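Local coordinates for dockerin type 1 (Clostridium thermocellum, PDB 4DH2), which binds a type I cohesin through its two-calcium dockerin domain, which belongs to a longer cellulosomal protein that is probably a glycoside hydrolase, at residues D45-G48 / D54-C57; G8-D13 / Y21-R26. All coordinates share one frame; numbering follows the deposited sequence.

Interaction 1. Residues D45-G48 / D54-C57; sequences DVNG and DIDC. With CA (calcium ion), chain I; SO4 (sulfate ion), chain J.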
loop_
_atom_site.group_PDB
_atom_site.type_symbol
_atom_site.label_atom_id
_atom_site.label_comp_id
_atom_site.label_asym_id
_atom_site.label_seq_id
_atom_site.Cartn_x
_atom_site.Cartn_y
_atom_site.Cartn_z
ATOM N N ASP B 45 18.194 -7.369 11.640
ATOM C CA ASP B 45 19.065 -7.819 10.556
ATOM C C ASP B 45 18.311 -8.902 9.796
ATOM O O ASP B 45 18.430 -10.091 10.120
ATOM C CB ASP B 45 20.366 -8.405 11.094
ATOM C CG ASP B 45 21.192 -9.084 10.021
ATOM O OD1 ASP B 45 21.082 -8.695 8.854
ATOM O OD2 ASP B 45 21.957 -10.034 10.340
ATOM N N VAL B 46 17.529 -8.494 8.804
ATOM C CA VAL B 46 16.595 -9.427 8.171
ATOM C C VAL B 46 17.228 -10.239 7.048
ATOM O O VAL B 46 16.675 -11.263 6.649
ATOM C CB VAL B 46 15.348 -8.724 7.629
ATOM C CG1 VAL B 46 14.627 -7.990 8.722
ATOM C CG2 VAL B 46 15.706 -7.774 6.505
ATOM N N ASN B 47 18.365 -9.789 6.530
ATOM C CA ASN B 47 19.065 -10.537 5.480
ATOM C C ASN B 47 20.191 -11.389 6.055
ATOM O O ASN B 47 20.793 -12.191 5.347
ATOM C CB ASN B 47 19.572 -9.639 4.343
ATOM C CG ASN B 47 20.684 -8.721 4.771
ATOM O OD1 ASN B 47 20.740 -8.336 5.914
ATOM N ND2 ASN B 47 21.547 -8.340 3.843
ATOM N N GLY B 48 20.464 -11.205 7.341
ATOM C CA GLY B 48 21.390 -12.058 8.062
ATOM C C GLY B 48 22.855 -11.837 7.728
ATOM O O GLY B 48 23.634 -12.784 7.755
ATOM N N ASP B 54 20.479 0.170 5.771
ATOM C CA ASP B 54 19.427 0.479 4.822
ATOM C C ASP B 54 19.070 -0.738 3.944
ATOM O O ASP B 54 17.972 -0.813 3.379
ATOM C CB ASP B 54 19.771 1.770 4.050
ATOM C CG ASP B 54 19.501 3.051 4.910
ATOM O OD1 ASP B 54 18.377 3.175 5.478
ATOM O OD2 ASP B 54 20.406 3.914 5.062
ATOM N N ILE B 55 19.962 -1.714 3.840
ATOM C CA ILE B 55 19.615 -2.938 3.130
ATOM C C ILE B 55 18.448 -3.660 3.809
ATOM O O ILE B 55 17.545 -4.180 3.154
ATOM C CB ILE B 55 20.818 -3.873 3.042
ATOM C CG1 ILE B 55 21.905 -3.211 2.191
ATOM C CG2 ILE B 55 20.392 -5.230 2.455
ATOM C CD1 ILE B 55 23.268 -3.911 2.279
ATOM N N ASP B 56 18.471 -3.680 5.136
ATOM C CA ASP B 56 17.386 -4.267 5.895
ATOM C C ASP B 56 16.112 -3.479 5.724
ATOM O O ASP B 56 15.037 -4.062 5.556
ATOM C CB ASP B 56 17.757 -4.320 7.365
ATOM C CG ASP B 56 18.973 -5.160 7.581
ATOM O OD1 ASP B 56 18.863 -6.375 7.389
ATOM O OD2 ASP B 56 20.050 -4.605 7.865
ATOM N N CYS B 57 16.236 -2.154 5.747
ATOM C CA CYS B 57 15.069 -1.303 5.507
ATOM C C CYS B 57 14.462 -1.603 4.143
ATOM O O CYS B 57 13.243 -1.700 3.992
ATOM C CB CYS B 57 15.467 0.158 5.555
ATOM S SG CYS B 57 14.113 1.209 6.076
HETATM CA CA CA I . 21.326 -6.749 7.526
HETATM S S SO4 J . 21.866 -9.003 0.334
HETATM O O1 SO4 J . 20.926 -8.237 -0.478
HETATM O O2 SO4 J . 22.727 -8.042 1.021
HETATM O O3 SO4 J . 21.151 -9.861 1.272
HETATM O O4 SO4 J . 22.673 -9.877 -0.521
HETATM O O HOH W 1 22.314 -5.399 5.950
#
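D56 and N47 meet at a calcium ion in the second EF-hand-like loop of this dockerin, D56 reaching in from the start of helix 54-64 and N47 from the loop before it. Both carboxylate oxygens of D56, OD1 and OD2, lie 2.5 Å from the metal, so this side chain grips it in bidentate fashion. The others give one oxygen each: D45 OD1 at 2.4 Å and N47 OD1 at 2.3 Å. Their flat groups are not aligned. The carboxylates of D45 and D56 stand 85° apart, and the amide of N47 is likewise turned nearly square to D56, which lets their oxygens converge on one ion from different directions. N47 CG sits between the backbone N and the carbonyl carbon (chi1 68°), which helps bring OD1 to the calcium and leaves ND2 for a sulfate. D49, the backbone oxygen of V51 and a water complete seven-fold coordination.

The metal does not hold D56 alone. The amide of V46 donates to D56 OD1 over 2.9 Å, approaching from above the carboxylate plane, 42° out of it. That oxygen therefore has two partners, the calcium and the V46 amide, while D56 OD2 also accepts from N53 N. D45 is secured in a similar way, its OD2 accepting the N of N50. The side chains of V46 and D56 lie alongside one another pointing opposite ways, V46 CG2 3.6 Å from D56 OD1, while Y59 and L60 of helix 54-64 also pack on the valine.

The sulfate, probably picked up from the crystallisation solution, is also bound by Y59 OH; N47 ND2 donates almost straight to sulfate O3 at 3.0 Å, and the methyl CG2 of I55 rests 3.6 Å from the same N47 ND2.

Interaction 2. Residues G8-D13 / Y21-R26; sequences GDVNAD and YVLMKR. With CA (calcium ion), chain H.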
loop_
_atom_site.group_PDB
_atom_site.type_symbol
_atom_site.label_atom_id
_atom_site.label_comp_id
_atom_site.label_asym_id
_atom_site.label_seq_id
_atom_site.Cartn_x
_atom_site.Cartn_y
_atom_site.Cartn_z
ATOM N N GLY B 8 12.066 -9.025 11.540
ATOM C CA GLY B 8 11.426 -7.865 10.948
ATOM C C GLY B 8 10.479 -7.215 11.929
ATOM O O GLY B 8 10.054 -6.091 11.710
ATOM N N ASP B 9 10.156 -7.912 13.035
ATOM C CA ASP B 9 9.163 -7.399 13.970
ATOM C C ASP B 9 9.859 -6.622 15.080
ATOM O O ASP B 9 10.089 -7.120 16.196
ATOM C CB ASP B 9 8.316 -8.549 14.551
ATOM C CG ASP B 9 7.324 -8.073 15.576
ATOM O OD1 ASP B 9 7.013 -6.873 15.606
ATOM O OD2 ASP B 9 6.857 -8.904 16.401
ATOM N N VAL B 10 10.238 -5.395 14.752
ATOM C CA VAL B 10 11.106 -4.638 15.621
ATOM C C VAL B 10 10.402 -3.981 16.806
ATOM O O VAL B 10 11.078 -3.493 17.688
ATOM C CB VAL B 10 11.930 -3.578 14.834
ATOM C CG1 VAL B 10 12.743 -4.263 13.728
ATOM C CG2 VAL B 10 11.046 -2.484 14.286
ATOM N N ASN B 11 9.065 -3.985 16.849
ATOM C CA ASN B 11 8.366 -3.532 18.057
ATOM C C ASN B 11 7.729 -4.691 18.824
ATOM O O ASN B 11 6.998 -4.466 19.774
ATOM C CB ASN B 11 7.308 -2.460 17.764
ATOM C CG ASN B 11 6.258 -2.891 16.752
ATOM O OD1 ASN B 11 6.167 -4.050 16.326
ATOM N ND2 ASN B 11 5.446 -1.923 16.348
ATOM N N ALA B 12 8.029 -5.912 18.393
ATOM C CA ALA B 12 7.622 -7.127 19.103
ATOM C C ALA B 12 6.112 -7.164 19.339
ATOM O O ALA B 12 5.651 -7.480 20.442
ATOM C CB ALA B 12 8.406 -7.254 20.450
ATOM N N ASP B 13 5.329 -6.860 18.311
ATOM C CA ASP B 13 3.880 -6.902 18.481
ATOM C C ASP B 13 3.316 -8.101 17.728
ATOM O O ASP B 13 2.110 -8.247 17.601
ATOM C CB ASP B 13 3.205 -5.580 18.088
ATOM C CG ASP B 13 3.234 -5.313 16.590
ATOM O OD1 ASP B 13 3.888 -6.074 15.848
ATOM O OD2 ASP B 13 2.590 -4.334 16.158
ATOM N N TYR B 21 8.504 -0.741 9.729
ATOM C CA TYR B 21 9.224 -0.002 8.689
ATOM C C TYR B 21 9.613 1.407 9.148
ATOM O O TYR B 21 10.766 1.854 8.981
ATOM C CB TYR B 21 8.331 0.094 7.446
ATOM C CG TYR B 21 8.973 0.691 6.213
ATOM C CD1 TYR B 21 10.136 0.159 5.683
ATOM C CD2 TYR B 21 8.375 1.757 5.555
ATOM C CE1 TYR B 21 10.713 0.697 4.562
ATOM C CE2 TYR B 21 8.952 2.304 4.418
ATOM C CZ TYR B 21 10.123 1.756 3.937
ATOM O OH TYR B 21 10.715 2.273 2.811
ATOM N N VAL B 22 8.654 2.125 9.714
ATOM C CA VAL B 22 8.920 3.464 10.226
ATOM C C VAL B 22 9.962 3.419 11.338
ATOM O O VAL B 22 10.918 4.236 11.349
ATOM C CB VAL B 22 7.623 4.098 10.753
ATOM C CG1 VAL B 22 7.909 5.416 11.411
ATOM C CG2 VAL B 22 6.618 4.296 9.573
ATOM N N LEU B 23 9.834 2.447 12.251
ATOM C CA LEU B 23 10.818 2.289 13.319
ATOM C C LEU B 23 12.227 1.975 12.784
ATOM O O LEU B 23 13.230 2.539 13.267
ATOM C CB LEU B 23 10.380 1.227 14.324
ATOM C CG LEU B 23 9.231 1.631 15.259
ATOM C CD1 LEU B 23 8.748 0.407 16.012
ATOM C CD2 LEU B 23 9.618 2.724 16.232
ATOM N N MET B 24 12.322 1.096 11.801
ATOM C CA MET B 24 13.601 0.784 11.188
ATOM C C MET B 24 14.245 2.055 10.608
ATOM O O MET B 24 15.436 2.328 10.822
ATOM C CB MET B 24 13.397 -0.240 10.076
ATOM C CG MET B 24 14.623 -0.481 9.244
ATOM S SD MET B 24 15.868 -1.428 10.117
ATOM C CE MET B 24 15.177 -3.045 9.734
ATOM N N LYS B 25 13.463 2.809 9.841
ATOM C CA LYS B 25 13.944 4.075 9.275
ATOM C C LYS B 25 14.433 5.026 10.342
ATOM O O LYS B 25 15.533 5.631 10.200
ATOM C CB LYS B 25 12.864 4.751 8.419
ATOM C CG LYS B 25 12.789 4.222 6.990
ATOM C CD LYS B 25 11.998 5.193 6.105
ATOM C CE LYS B 25 11.739 4.687 4.662
ATOM N NZ LYS B 25 10.775 5.586 3.846
ATOM N N ARG B 26 13.645 5.207 11.398
ATOM C CA ARG B 26 14.055 6.115 12.474
ATOM C C ARG B 26 15.268 5.605 13.191
ATOM O O ARG B 26 16.115 6.369 13.608
ATOM C CB ARG B 26 12.908 6.301 13.470
ATOM C CG ARG B 26 11.780 7.083 12.829
ATOM C CD ARG B 26 10.590 7.271 13.793
ATOM N NE ARG B 26 9.535 7.933 13.054
ATOM C CZ ARG B 26 8.319 8.179 13.524
ATOM N NH1 ARG B 26 8.029 7.849 14.769
ATOM N NH2 ARG B 26 7.419 8.759 12.747
HETATM CA CA CA H . 5.702 -5.250 14.437
HETATM O O HOH W 2 4.051 -3.514 14.107
#
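V10 and L23 join the first calcium loop to helix 18-28 through plain apolar contact: V10 CG2 lies 3.8 Å from L23 CB as the two side chains pass alongside one another, pointing opposite ways. At chi1 -57° it is CG2 of V10 that falls between the backbone N and the carbonyl carbon, on the side of L23. Across at about a right angle comes N11, whose CB touches L23 CD1 at 3.7 Å. F35 also packs on V10, and I32 on L23.

The same loop wraps its ion. D9 OD1 and D13 OD1 each bind calcium at 2.4 Å, N11 is a third ligand, and D20 and the backbone oxygen of V15 supply the remaining protein oxygens. The water on the metal donates to D13 OD2 at 2.6 Å, while D13 N donates to D9 OD1 at 3.2 Å through that oxygen's syn lone pair, closing the first part of the loop on itself. A type I turn from D9 to A12 carries the chain between them.

On the same helix as L23, K25 makes salt bridges with D94 and D96 of the cohesin chain, and L146 of that chain packs on L23. This pairing of a calcium loop with its exiting helix is the EF-hand-like unit of a type I dockerin.

Both segments of interaction 2 precede those of interaction 1 along the chain; their centres lie 12 Å apart, with the middle of the chain between them. Each joins a calcium loop to the helix that follows it, 18-28 for interaction 2 and 54-64 for interaction 1. The two helices pack against one another, so the contacts touch: C57 SG meets K25 CG at 3.4 Å, and D56 CB meets M24 CE at 3.7 Å. D56 is thus a calcium ligand that also borders the helix interface. Both lie in one small dockerin domain, but in this complex the cohesin touches residues of interaction 2 while the segments of interaction 1 face no other protein chain.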